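Local structure of Lmo0135 protein (Listeria monocytogenes EGD-e, 5ISU) at residues L20-T25 against R493-L498; Y75-K80 against N146-F151; V123-E126 against T132-F135; E265-L270 against Q340-Y345; S382-D387 against A391-A396. The protein probably serves as the extracellular substrate-binding component of an ABC transporter, capturing peptides for delivery across the membrane. All coordinates share one frame; numbering follows the deposited sequence.

Contact 1: residues L20-T25 against R493-L498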
# COMPACT_ATOMS: atom_id res chain seq x y z
N LEU A 20 3.37 -18.76 -17.76
CA LEU A 20 3.08 -17.33 -17.69
C LEU A 20 4.36 -16.65 -17.23
O LEU A 20 4.97 -17.08 -16.26
CB LEU A 20 1.98 -17.02 -16.68
CG LEU A 20 1.62 -15.53 -16.52
CD1 LEU A 20 0.95 -14.99 -17.77
CD2 LEU A 20 0.69 -15.33 -15.34
N ILE A 21 4.74 -15.61 -17.96
CA ILE A 21 5.93 -14.82 -17.66
C ILE A 21 5.45 -13.46 -17.21
O ILE A 21 4.71 -12.80 -17.94
CB ILE A 21 6.78 -14.62 -18.92
CG1 ILE A 21 7.10 -15.95 -19.58
CG2 ILE A 21 8.07 -13.90 -18.57
CD1 ILE A 21 8.07 -16.79 -18.79
N ILE A 22 5.84 -13.05 -16.00
CA ILE A 22 5.42 -11.77 -15.44
C ILE A 22 6.61 -10.83 -15.30
O ILE A 22 7.63 -11.20 -14.74
CB ILE A 22 4.77 -11.96 -14.07
CG1 ILE A 22 3.73 -13.08 -14.12
CG2 ILE A 22 4.17 -10.64 -13.56
CD1 ILE A 22 3.02 -13.31 -12.80
N GLY A 23 6.46 -9.62 -15.80
CA GLY A 23 7.56 -8.64 -15.76
C GLY A 23 7.54 -7.85 -14.48
O GLY A 23 6.49 -7.34 -14.08
N VAL A 24 8.68 -7.81 -13.79
CA VAL A 24 8.83 -6.99 -12.58
C VAL A 24 10.07 -6.11 -12.80
O VAL A 24 10.89 -6.39 -13.69
CB VAL A 24 8.95 -7.83 -11.30
CG1 VAL A 24 7.67 -8.61 -11.09
CG2 VAL A 24 10.14 -8.76 -11.35
N THR A 25 10.21 -5.07 -12.00
CA THR A 25 11.28 -4.09 -12.21
C THR A 25 12.62 -4.30 -11.49
O THR A 25 13.65 -3.85 -11.99
CB THR A 25 10.77 -2.67 -11.88
OG1 THR A 25 10.36 -2.62 -10.51
CG2 THR A 25 9.60 -2.30 -12.80
N ARG A 493 -4.61 -11.06 -7.12
CA ARG A 493 -4.84 -11.67 -5.82
C ARG A 493 -4.45 -13.11 -5.88
O ARG A 493 -3.76 -13.61 -4.97
CB ARG A 493 -6.33 -11.56 -5.47
CG ARG A 493 -6.76 -12.09 -4.10
CD ARG A 493 -8.29 -12.06 -3.94
NE ARG A 493 -8.92 -12.78 -5.05
CZ ARG A 493 -9.06 -14.10 -5.14
NH1 ARG A 493 -8.68 -14.90 -4.16
NH2 ARG A 493 -9.60 -14.63 -6.22
N ASP A 494 -4.85 -13.77 -6.96
CA ASP A 494 -4.61 -15.19 -7.11
C ASP A 494 -4.41 -15.58 -8.58
O ASP A 494 -5.36 -15.68 -9.37
CB ASP A 494 -5.80 -15.95 -6.50
CG ASP A 494 -5.55 -17.45 -6.37
OD1 ASP A 494 -4.57 -17.98 -6.93
OD2 ASP A 494 -6.36 -18.13 -5.70
N LEU A 495 -3.15 -15.86 -8.91
CA LEU A 495 -2.74 -16.24 -10.26
C LEU A 495 -3.21 -17.63 -10.71
O LEU A 495 -3.11 -17.93 -11.89
CB LEU A 495 -1.21 -16.17 -10.35
CG LEU A 495 -0.54 -14.80 -10.24
CD1 LEU A 495 0.96 -14.93 -10.05
CD2 LEU A 495 -0.83 -13.98 -11.47
N SER A 496 -3.68 -18.46 -9.77
CA SER A 496 -4.15 -19.81 -10.09
C SER A 496 -5.43 -19.79 -10.92
O SER A 496 -5.80 -20.82 -11.51
CB SER A 496 -4.39 -20.64 -8.82
OG SER A 496 -5.48 -20.12 -8.07
N LYS A 497 -6.12 -18.64 -10.94
CA LYS A 497 -7.33 -18.46 -11.75
C LYS A 497 -7.05 -18.09 -13.22
O LYS A 497 -7.96 -18.18 -14.07
CB LYS A 497 -8.25 -17.40 -11.13
CG LYS A 497 -8.62 -17.66 -9.66
CD LYS A 497 -9.11 -19.08 -9.40
CE LYS A 497 -9.37 -19.29 -7.91
NZ LYS A 497 -9.68 -20.71 -7.63
N LEU A 498 -5.83 -17.67 -13.54
CA LEU A 498 -5.51 -17.33 -14.95
C LEU A 498 -5.37 -18.60 -15.76
O LEU A 498 -5.01 -19.65 -15.22
CB LEU A 498 -4.23 -16.49 -15.06
CG LEU A 498 -4.24 -15.11 -14.39
CD1 LEU A 498 -2.89 -14.44 -14.57
CD2 LEU A 498 -5.35 -14.23 -14.94
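No flat group enters the seam where L20 and I22 meet L495 and L498; the planar ones lie behind it, on the far side of the 493-498 turn. One face of the R493 guanidinium lies over D494 CB, offset toward the rim, and R493 also makes a cation-pi contact with W54. The D494 carboxylate is approached from above its plane: S496 OG at 2.6 Å and S496 N at 3.0 Å both reach D494 OD1 from the same face. The bond from S496 N, two residues on, makes this an Asx turn at the start of the 3-10 segment 495-497; S496 OG is a second donor to that oxygen, while D494 OD2 pairs with Y199 OH.

The turn thus presents L495 and L498 to the strand. I22 CD1 and L495 CD1 meet tip to tip at 3.8 Å; the isoleucine gets there because its outer chain is fully extended (chi2 -178°). L20 CD2 lies 3.8 Å from L498 CD1, the two leucines crossing at a slant, and a looser 4.4 Å separates L20 CD2 from L495 CD2. Branched aliphatics suit this buried seam, since none leaves a polar atom to satisfy. Strand 19-24 borders the mixed sheet beside strand 208-213. This joining of the two chain ends is consistent with OppA/DppA-like solute-binding proteins, in which N- and C-terminal parts build one lobe together.

Contact 2: residues Y75-K80 against N146-F151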
# COMPACT_ATOMS: atom_id res chain seq x y z
N TYR A 75 -10.75 -13.10 19.63
CA TYR A 75 -10.94 -13.37 18.22
C TYR A 75 -10.62 -14.84 17.96
O TYR A 75 -9.52 -15.29 18.21
CB TYR A 75 -10.00 -12.48 17.37
CG TYR A 75 -10.33 -11.00 17.39
CD1 TYR A 75 -10.15 -10.23 18.54
CD2 TYR A 75 -10.78 -10.35 16.25
CE1 TYR A 75 -10.46 -8.87 18.55
CE2 TYR A 75 -11.08 -8.99 16.25
CZ TYR A 75 -10.91 -8.25 17.40
OH TYR A 75 -11.21 -6.90 17.38
N THR A 76 -11.59 -15.58 17.46
CA THR A 76 -11.43 -16.99 17.17
C THR A 76 -11.44 -17.24 15.67
O THR A 76 -12.42 -16.92 14.99
CB THR A 76 -12.57 -17.79 17.81
OG1 THR A 76 -12.59 -17.55 19.22
CG2 THR A 76 -12.41 -19.27 17.57
N VAL A 77 -10.35 -17.82 15.17
CA VAL A 77 -10.21 -18.15 13.75
C VAL A 77 -10.24 -19.67 13.56
O VAL A 77 -9.47 -20.40 14.19
CB VAL A 77 -8.86 -17.65 13.18
CG1 VAL A 77 -8.72 -18.01 11.70
CG2 VAL A 77 -8.71 -16.14 13.37
N LYS A 78 -11.13 -20.14 12.69
CA LYS A 78 -11.25 -21.55 12.33
C LYS A 78 -10.59 -21.72 10.96
O LYS A 78 -10.91 -20.98 10.04
CB LYS A 78 -12.71 -21.98 12.22
CG LYS A 78 -13.49 -22.19 13.52
CD LYS A 78 -13.04 -23.45 14.26
CE LYS A 78 -14.09 -23.95 15.25
NZ LYS A 78 -14.52 -22.95 16.28
N LEU A 79 -9.70 -22.70 10.82
CA LEU A 79 -9.01 -22.99 9.55
C LEU A 79 -9.72 -24.06 8.75
O LEU A 79 -10.50 -24.82 9.28
CB LEU A 79 -7.58 -23.50 9.81
CG LEU A 79 -6.56 -22.60 10.52
CD1 LEU A 79 -5.20 -23.26 10.62
CD2 LEU A 79 -6.44 -21.28 9.78
N LYS A 80 -9.42 -24.12 7.46
CA LYS A 80 -9.96 -25.19 6.62
C LYS A 80 -9.24 -26.50 7.00
O LYS A 80 -8.14 -26.48 7.56
CB LYS A 80 -9.80 -24.84 5.13
CG LYS A 80 -10.71 -23.69 4.72
CD LYS A 80 -10.58 -23.24 3.26
CE LYS A 80 -11.56 -22.09 3.02
NZ LYS A 80 -11.37 -21.40 1.73
N ASN A 146 -8.38 -6.14 11.10
CA ASN A 146 -7.63 -5.90 9.87
C ASN A 146 -6.29 -6.64 9.87
O ASN A 146 -5.87 -7.19 8.83
CB ASN A 146 -7.38 -4.41 9.70
CG ASN A 146 -6.63 -4.09 8.42
OD1 ASN A 146 -7.13 -4.31 7.32
ND2 ASN A 146 -5.42 -3.57 8.56
N THR A 147 -5.61 -6.64 11.01
CA THR A 147 -4.34 -7.35 11.15
C THR A 147 -4.56 -8.85 10.86
O THR A 147 -3.75 -9.48 10.21
CB THR A 147 -3.76 -7.15 12.56
OG1 THR A 147 -3.58 -5.75 12.82
CG2 THR A 147 -2.45 -7.84 12.69
N ILE A 148 -5.66 -9.41 11.35
CA ILE A 148 -5.98 -10.82 11.06
C ILE A 148 -6.23 -11.03 9.56
O ILE A 148 -5.86 -12.07 9.01
CB ILE A 148 -7.20 -11.31 11.88
CG1 ILE A 148 -6.83 -11.44 13.35
CG2 ILE A 148 -7.68 -12.68 11.40
CD1 ILE A 148 -8.00 -11.81 14.24
N LYS A 149 -6.87 -10.05 8.90
CA LYS A 149 -7.18 -10.12 7.46
C LYS A 149 -6.00 -9.85 6.52
O LYS A 149 -6.17 -9.92 5.31
CB LYS A 149 -8.27 -9.11 7.10
CG LYS A 149 -9.56 -9.22 7.86
CD LYS A 149 -10.33 -10.47 7.58
CE LYS A 149 -11.72 -10.33 8.17
NZ LYS A 149 -12.54 -11.53 7.89
N THR A 150 -4.83 -9.50 7.07
CA THR A 150 -3.61 -9.25 6.28
C THR A 150 -2.47 -10.15 6.77
O THR A 150 -1.29 -9.81 6.64
CB THR A 150 -3.18 -7.75 6.36
OG1 THR A 150 -2.97 -7.36 7.73
CG2 THR A 150 -4.24 -6.83 5.74
N PHE A 151 -2.83 -11.34 7.26
CA PHE A 151 -1.90 -12.28 7.87
C PHE A 151 -1.59 -13.53 7.03
O PHE A 151 -2.50 -14.31 6.69
CB PHE A 151 -2.50 -12.71 9.20
CG PHE A 151 -1.54 -13.43 10.09
CD1 PHE A 151 -0.76 -12.71 10.97
CD2 PHE A 151 -1.43 -14.80 10.06
CE1 PHE A 151 0.15 -13.35 11.80
CE2 PHE A 151 -0.53 -15.45 10.89
CZ PHE A 151 0.26 -14.72 11.77
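V77 and I148 bring the two backbones closest, with their CA atoms 8.9 Å apart, a spacing bridged by side chains alone, with no hydrogen bond across. Residues 75-79 run as extended strand, whereas 146-148 belong to helix 144-148. T150 OG1 donates back to N146 O at 3.1 Å, tilted 29° from the carbonyl plane.

I148 carries the contact with both of its branches. Its longer one is extended (chi2 175°) and sends CD1 to Y75, 3.7 Å from ring atom CD2 and 3.8 Å from CB, where the ring joins the backbone. The shorter branch puts I148 CG2 4.1 Å from V77 CG2, as the two side chains run antiparallel alongside one another. Beta-branched valine suits a strand, and the forked isoleucine can touch two alternate strand positions at once.

Y75 also meets F144 edge-to-face, one turn earlier on helix 144-148. Strand 74-79 pairs with strand 132-136 on one flank and strand 63-68 on the other; I148 also touches L66 of the latter, so the helix end rests across neighbouring strands of the sheet.

Contact 3: residues V123-E126 against T132-F135; sequences VKVE and TVKF
Backbone hydrogen bonds set the register between V123-E126 and T132-F135, which run antiparallel as the two arms of a beta hairpin. E126 and K134 form a hydrogen-bonded pair: K134 N gives a nearly straight bond to E126 O at 2.8 Å (169°), while E126 N reaches K134 O at 3.0 Å in a more bent one (136°). V125 and F135 are the adjoining non-hydrogen-bonded pair, where F135 CA approaches K124 O and V125 CA approaches K134 O in CA-H...O contacts. A water donates to K134 O at 2.8 Å and, weakly, to K124 O, bridging the strands beside that pair.

The charged contact lies on the face bearing E126 and K134. Their side chains run side by side; E126 is extended, and K134 bends at chi3 (-65°), leaving NZ 3.6 Å from OE1 in a rather long salt bridge. Long, flexible chains suit this solvent-facing side.

The apolar contacts occupy the other face. V125 CG2 sits over the F135 ring, 4.2 Å from its centroid, in a CH-pi contact, and touches V133 CG1 at 3.6 Å. V123 CG2 comes to the ring edge, 4.1 Å from F135 CB. Compact valines fill the space around the broad ring.

This apolar face packs against helix 93-104, where V100 meets both V125 and F135, and V96 meets V133. Strand 132-136 continues the sheet to strand 74-79, where backbone hydrogen bonds link V133 to V77 and F135 to Y75.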
# COMPACT_ATOMS: atom_id res chain seq x y z
N VAL A 123 -0.62 -9.52 22.40
CA VAL A 123 -1.82 -10.35 22.27
C VAL A 123 -1.40 -11.79 22.62
O VAL A 123 -0.26 -12.17 22.37
CB VAL A 123 -2.38 -10.34 20.81
CG1 VAL A 123 -1.36 -10.85 19.80
CG2 VAL A 123 -3.65 -11.18 20.71
N LYS A 124 -2.27 -12.56 23.27
CA LYS A 124 -1.96 -13.96 23.53
C LYS A 124 -2.63 -14.78 22.44
O LYS A 124 -3.69 -14.42 21.94
CB LYS A 124 -2.36 -14.42 24.95
CG LYS A 124 -1.25 -14.20 25.98
CD LYS A 124 -1.41 -14.95 27.31
CE LYS A 124 -2.27 -14.22 28.34
NZ LYS A 124 -3.66 -13.95 27.90
N VAL A 125 -1.96 -15.85 22.01
CA VAL A 125 -2.49 -16.70 20.96
C VAL A 125 -2.36 -18.16 21.40
O VAL A 125 -1.39 -18.54 22.04
CB VAL A 125 -1.81 -16.41 19.61
CG1 VAL A 125 -0.31 -16.71 19.66
CG2 VAL A 125 -2.48 -17.20 18.51
N GLU A 126 -3.35 -18.97 21.03
CA GLU A 126 -3.41 -20.36 21.46
C GLU A 126 -4.08 -21.24 20.41
O GLU A 126 -5.01 -20.81 19.73
CB GLU A 126 -4.23 -20.40 22.77
CG GLU A 126 -4.43 -21.77 23.41
CD GLU A 126 -5.39 -21.75 24.60
OE1 GLU A 126 -6.02 -20.69 24.90
OE2 GLU A 126 -5.54 -22.81 25.24
N THR A 132 -8.16 -24.58 14.96
CA THR A 132 -8.73 -23.46 15.74
C THR A 132 -7.66 -22.64 16.46
O THR A 132 -6.95 -23.15 17.32
CB THR A 132 -9.75 -23.97 16.79
OG1 THR A 132 -10.79 -24.72 16.15
CG2 THR A 132 -10.39 -22.79 17.59
N VAL A 133 -7.59 -21.36 16.12
CA VAL A 133 -6.66 -20.41 16.74
C VAL A 133 -7.50 -19.41 17.54
O VAL A 133 -8.49 -18.89 17.03
CB VAL A 133 -5.89 -19.60 15.68
CG1 VAL A 133 -4.78 -18.79 16.32
CG2 VAL A 133 -5.29 -20.52 14.62
N LYS A 134 -7.11 -19.16 18.80
CA LYS A 134 -7.82 -18.21 19.67
C LYS A 134 -6.86 -17.09 20.06
O LYS A 134 -5.81 -17.37 20.64
CB LYS A 134 -8.32 -18.89 20.95
CG LYS A 134 -9.14 -17.98 21.84
CD LYS A 134 -9.06 -18.35 23.32
CE LYS A 134 -9.66 -19.70 23.63
NZ LYS A 134 -9.52 -20.03 25.07
N PHE A 135 -7.23 -15.85 19.73
CA PHE A 135 -6.44 -14.68 20.09
C PHE A 135 -7.16 -13.99 21.23
O PHE A 135 -8.37 -13.78 21.16
CB PHE A 135 -6.36 -13.65 18.95
CG PHE A 135 -5.64 -14.11 17.71
CD1 PHE A 135 -6.33 -14.72 16.68
CD2 PHE A 135 -4.29 -13.84 17.54
CE1 PHE A 135 -5.68 -15.10 15.51
CE2 PHE A 135 -3.63 -14.22 16.38
CZ PHE A 135 -4.33 -14.86 15.36
O HOH W 1 -5.67 -16.70 23.33

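Contact 4: residues E265-L270 against Q340-Y345; sequences ENQPAL and QKLTVY
Q267 reaches from the loop between strand 248-263 and helix 273-281 toward L342 and T343 on strand 341-347, a strand of the large mixed sheet in the second lobe of this binding-protein fold. Its side chain is stretched out (chi2 -160°), which carries the amide across the gap, and meets the two strand residues on different terms. Against L342 it comes at a slant: Q267 OE1 lies 4.0 Å from L342 CD2, plain van der Waals contact with a buried leucine. Against T343 it crosses at about a right angle, with Q267 NE2 4.1 Å from T343 OG1, too far for a direct bond.

Glutamine suits this place because its amide can give and take at once. OE1 accepts from S394 OG, which in turn takes the N-H of T343, while NE2 donates to A391 O. Loop and strand are therefore tied together chiefly through the segment 391-394. T343 OG1 likewise has its main partner there, D392 O.

One water completes the link. It accepts from Q267 NE2 at 2.8 Å and donates to T343 OG1 at 3.1 Å, so the hydroxyl acts as acceptor toward the water and donor toward the D392 carbonyl.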
# COMPACT_ATOMS: atom_id res chain seq x y z
N GLU A 265 5.31 22.63 8.09
CA GLU A 265 5.12 23.61 9.16
C GLU A 265 6.39 23.98 9.94
O GLU A 265 6.33 24.82 10.83
CB GLU A 265 3.98 23.19 10.09
CG GLU A 265 2.67 23.08 9.34
CD GLU A 265 1.46 22.84 10.23
OE1 GLU A 265 1.48 23.24 11.41
OE2 GLU A 265 0.46 22.29 9.72
N ASN A 266 7.53 23.34 9.65
CA ASN A 266 8.80 23.75 10.27
C ASN A 266 9.25 25.10 9.68
O ASN A 266 10.04 25.82 10.30
CB ASN A 266 9.90 22.69 10.13
CG ASN A 266 9.68 21.48 11.04
OD1 ASN A 266 8.86 21.52 11.97
ND2 ASN A 266 10.42 20.40 10.78
N GLN A 267 8.76 25.44 8.47
CA GLN A 267 9.03 26.75 7.88
C GLN A 267 8.01 27.68 8.53
O GLN A 267 6.82 27.42 8.44
CB GLN A 267 8.89 26.76 6.35
CG GLN A 267 9.97 25.99 5.61
CD GLN A 267 10.10 26.39 4.15
OE1 GLN A 267 9.24 27.08 3.60
NE2 GLN A 267 11.20 25.98 3.51
N PRO A 268 8.47 28.74 9.21
CA PRO A 268 7.51 29.63 9.89
C PRO A 268 6.29 30.08 9.06
O PRO A 268 5.17 30.02 9.56
CB PRO A 268 8.37 30.83 10.28
CG PRO A 268 9.75 30.30 10.40
CD PRO A 268 9.86 29.17 9.41
N ALA A 269 6.50 30.48 7.81
CA ALA A 269 5.39 30.97 6.97
C ALA A 269 4.21 29.99 6.81
O ALA A 269 3.06 30.41 6.83
CB ALA A 269 5.91 31.40 5.61
N LEU A 270 4.50 28.70 6.67
CA LEU A 270 3.46 27.67 6.51
C LEU A 270 2.68 27.29 7.79
O LEU A 270 1.80 26.42 7.74
CB LEU A 270 4.06 26.42 5.88
CG LEU A 270 4.57 26.70 4.46
CD1 LEU A 270 5.48 25.58 4.03
CD2 LEU A 270 3.41 26.92 3.49
N GLN A 340 9.68 36.64 -0.33
CA GLN A 340 10.26 35.34 -0.04
C GLN A 340 9.77 34.30 -1.05
O GLN A 340 8.66 34.39 -1.58
CB GLN A 340 9.92 34.93 1.39
CG GLN A 340 10.67 33.71 1.88
CD GLN A 340 10.48 33.48 3.37
OE1 GLN A 340 9.45 33.84 3.94
NE2 GLN A 340 11.47 32.85 4.00
N LYS A 341 10.61 33.29 -1.28
CA LYS A 341 10.35 32.24 -2.26
C LYS A 341 10.18 30.89 -1.58
O LYS A 341 10.85 30.60 -0.59
CB LYS A 341 11.52 32.22 -3.25
CG LYS A 341 11.68 33.56 -3.99
CD LYS A 341 13.06 33.77 -4.60
CE LYS A 341 13.35 32.87 -5.79
NZ LYS A 341 14.72 33.11 -6.33
N LEU A 342 9.27 30.07 -2.11
CA LEU A 342 8.99 28.75 -1.56
C LEU A 342 9.58 27.66 -2.42
O LEU A 342 9.76 27.86 -3.63
CB LEU A 342 7.48 28.52 -1.41
CG LEU A 342 6.74 29.43 -0.44
CD1 LEU A 342 5.26 29.07 -0.43
CD2 LEU A 342 7.33 29.35 0.96
N THR A 343 9.87 26.52 -1.80
CA THR A 343 10.47 25.39 -2.49
C THR A 343 9.55 24.17 -2.52
O THR A 343 8.89 23.84 -1.52
CB THR A 343 11.81 24.99 -1.82
OG1 THR A 343 11.61 24.75 -0.42
CG2 THR A 343 12.85 26.10 -1.98
N VAL A 344 9.49 23.51 -3.68
CA VAL A 344 8.74 22.27 -3.82
C VAL A 344 9.76 21.17 -4.12
O VAL A 344 10.49 21.24 -5.10
CB VAL A 344 7.63 22.32 -4.89
CG1 VAL A 344 8.16 22.80 -6.24
CG2 VAL A 344 6.96 20.95 -5.02
N TYR A 345 9.86 20.21 -3.21
CA TYR A 345 10.80 19.10 -3.35
C TYR A 345 10.05 17.87 -3.82
O TYR A 345 9.02 17.53 -3.27
CB TYR A 345 11.54 18.82 -2.03
CG TYR A 345 12.77 19.68 -1.76
CD1 TYR A 345 12.65 21.03 -1.42
CD2 TYR A 345 14.05 19.12 -1.80
CE1 TYR A 345 13.79 21.81 -1.16
CE2 TYR A 345 15.19 19.89 -1.55
CZ TYR A 345 15.05 21.23 -1.23
OH TYR A 345 16.19 21.97 -0.97
O HOH W 2 12.15 27.32 1.26

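Contact 5: residues S382-D387 against A391-A396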
# COMPACT_ATOMS: atom_id res chain seq x y z
N SER A 382 14.75 11.05 0.72
CA SER A 382 14.42 10.35 1.97
C SER A 382 15.12 11.05 3.12
O SER A 382 14.47 11.46 4.07
CB SER A 382 14.85 8.88 1.94
OG SER A 382 14.09 8.15 0.99
N ASN A 383 16.43 11.21 3.01
CA ASN A 383 17.21 11.89 4.05
C ASN A 383 16.60 13.24 4.42
O ASN A 383 16.59 13.63 5.59
CB ASN A 383 18.67 12.09 3.61
CG ASN A 383 19.39 10.78 3.34
OD1 ASN A 383 18.90 9.69 3.67
ND2 ASN A 383 20.56 10.88 2.73
N ILE A 384 16.06 13.95 3.42
CA ILE A 384 15.44 15.25 3.66
C ILE A 384 14.07 15.15 4.32
O ILE A 384 13.84 15.75 5.36
CB ILE A 384 15.33 16.08 2.36
CG1 ILE A 384 16.72 16.55 1.92
CG2 ILE A 384 14.44 17.30 2.55
CD1 ILE A 384 16.75 17.28 0.59
N THR A 385 13.17 14.37 3.72
CA THR A 385 11.80 14.27 4.23
C THR A 385 11.60 13.29 5.38
O THR A 385 10.59 13.34 6.05
CB THR A 385 10.80 13.94 3.11
OG1 THR A 385 11.02 12.60 2.63
CG2 THR A 385 10.95 14.92 1.96
N LEU A 386 12.55 12.40 5.60
CA LEU A 386 12.43 11.44 6.70
C LEU A 386 12.98 12.08 7.99
O LEU A 386 12.83 11.52 9.08
CB LEU A 386 13.15 10.14 6.37
CG LEU A 386 12.54 8.86 6.95
CD1 LEU A 386 11.16 8.61 6.32
CD2 LEU A 386 13.46 7.67 6.69
N ASP A 387 13.58 13.27 7.86
CA ASP A 387 14.14 14.02 8.99
C ASP A 387 13.12 15.04 9.51
O ASP A 387 12.93 16.11 8.92
CB ASP A 387 15.44 14.72 8.53
CG ASP A 387 16.15 15.46 9.66
OD1 ASP A 387 15.81 15.26 10.85
OD2 ASP A 387 17.08 16.24 9.33
N ALA A 391 13.70 21.79 7.57
CA ALA A 391 12.89 22.93 7.10
C ALA A 391 13.39 23.47 5.75
O ALA A 391 13.17 24.64 5.42
CB ALA A 391 12.90 24.04 8.15
N ASP A 392 14.05 22.61 4.97
CA ASP A 392 14.52 23.01 3.64
C ASP A 392 13.37 23.09 2.65
O ASP A 392 13.31 24.01 1.84
CB ASP A 392 15.54 22.01 3.09
CG ASP A 392 16.80 21.93 3.93
OD1 ASP A 392 17.02 22.80 4.81
OD2 ASP A 392 17.57 20.99 3.69
N TYR A 393 12.46 22.13 2.74
CA TYR A 393 11.33 22.05 1.82
C TYR A 393 10.11 22.78 2.35
O TYR A 393 9.77 22.67 3.52
CB TYR A 393 10.97 20.58 1.50
CG TYR A 393 10.43 19.73 2.67
CD1 TYR A 393 11.31 19.09 3.55
CD2 TYR A 393 9.06 19.52 2.84
CE1 TYR A 393 10.84 18.30 4.59
CE2 TYR A 393 8.58 18.72 3.87
CZ TYR A 393 9.48 18.12 4.75
OH TYR A 393 9.03 17.33 5.79
N SER A 394 9.46 23.55 1.48
CA SER A 394 8.23 24.22 1.85
C SER A 394 7.12 23.21 1.57
O SER A 394 6.19 23.04 2.35
CB SER A 394 8.02 25.48 1.01
OG SER A 394 9.20 26.25 0.93
N ILE A 395 7.25 22.54 0.43
CA ILE A 395 6.28 21.56 -0.01
C ILE A 395 7.00 20.32 -0.52
O ILE A 395 8.07 20.43 -1.14
CB ILE A 395 5.42 22.13 -1.17
CG1 ILE A 395 4.69 23.40 -0.71
CG2 ILE A 395 4.42 21.08 -1.67
CD1 ILE A 395 3.96 24.12 -1.82
N ALA A 396 6.43 19.16 -0.24
CA ALA A 396 6.94 17.89 -0.72
C ALA A 396 5.79 17.05 -1.31
O ALA A 396 4.72 16.94 -0.72
CB ALA A 396 7.61 17.14 0.41
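The shortest polar bond here, L386 N to S382 O at 2.6 Å, links S382 and L386 around I384 and T385, the two helix residues that meet Y393. It is a short i to i+4 bond, and it lies within the 382-387 segment; no hydrogen bond crosses to 391-396. What crosses is apolar.

I384, T385 and A396 all lie to the same side of the Y393 ring plane, T385 CG2 over the face and I384 CG2 obliquely. The ring's CG stands between the backbone N and the carbonyl carbon (chi1 66°), a tight position that directs the ring toward the helix. I384 CG2 approaches Y393 CD1 at 3.7 Å, the two side chains passing with opposed directions. T385 CG2 is 4.3 Å above the ring plane and displaced toward the rim, while T385 CA comes within 4.2 Å of Y393 CE1. The same T385 methyl also faces A396 CB at 4.3 Å, where a small alanine lets the helix draw close to the start of strand 395-400. Helix 378-385 is thereby seated on the chain that leads into this strand.

Threonine and tyrosine suit the place because each has an apolar part for the interface and a hydroxyl to send elsewhere: T385 OG1 bonds to L381 O in its own helix, and Y393 OH to Y421 O. With both hydroxyls engaged outside the contact, the meeting across these two segments is made by methyl groups against a ring and against A396, and burying this surface should cost little in unsatisfied polar groups.

Overall arrangement
The five contacts form two clusters and one outlier. Contacts 2 and 3 touch, their centres about 10 Å apart, and share the antiparallel sheet through neighbouring strands 74-79 and 132-136. Contacts 4 and 5, also about 10 Å apart between centres, share the large mixed sheet through strands 341-347 and 395-400, on the opposite side of the chain's centre from contact 1. Contact 1 joins the two ends of the chain. Contacts 1, 2 and 5 are buried and meet through aliphatic or aromatic groups alone. Contacts 3 and 4 are partly buried and admit water; contact 3 adds backbone pairing and a charged pair, contact 4 an amide.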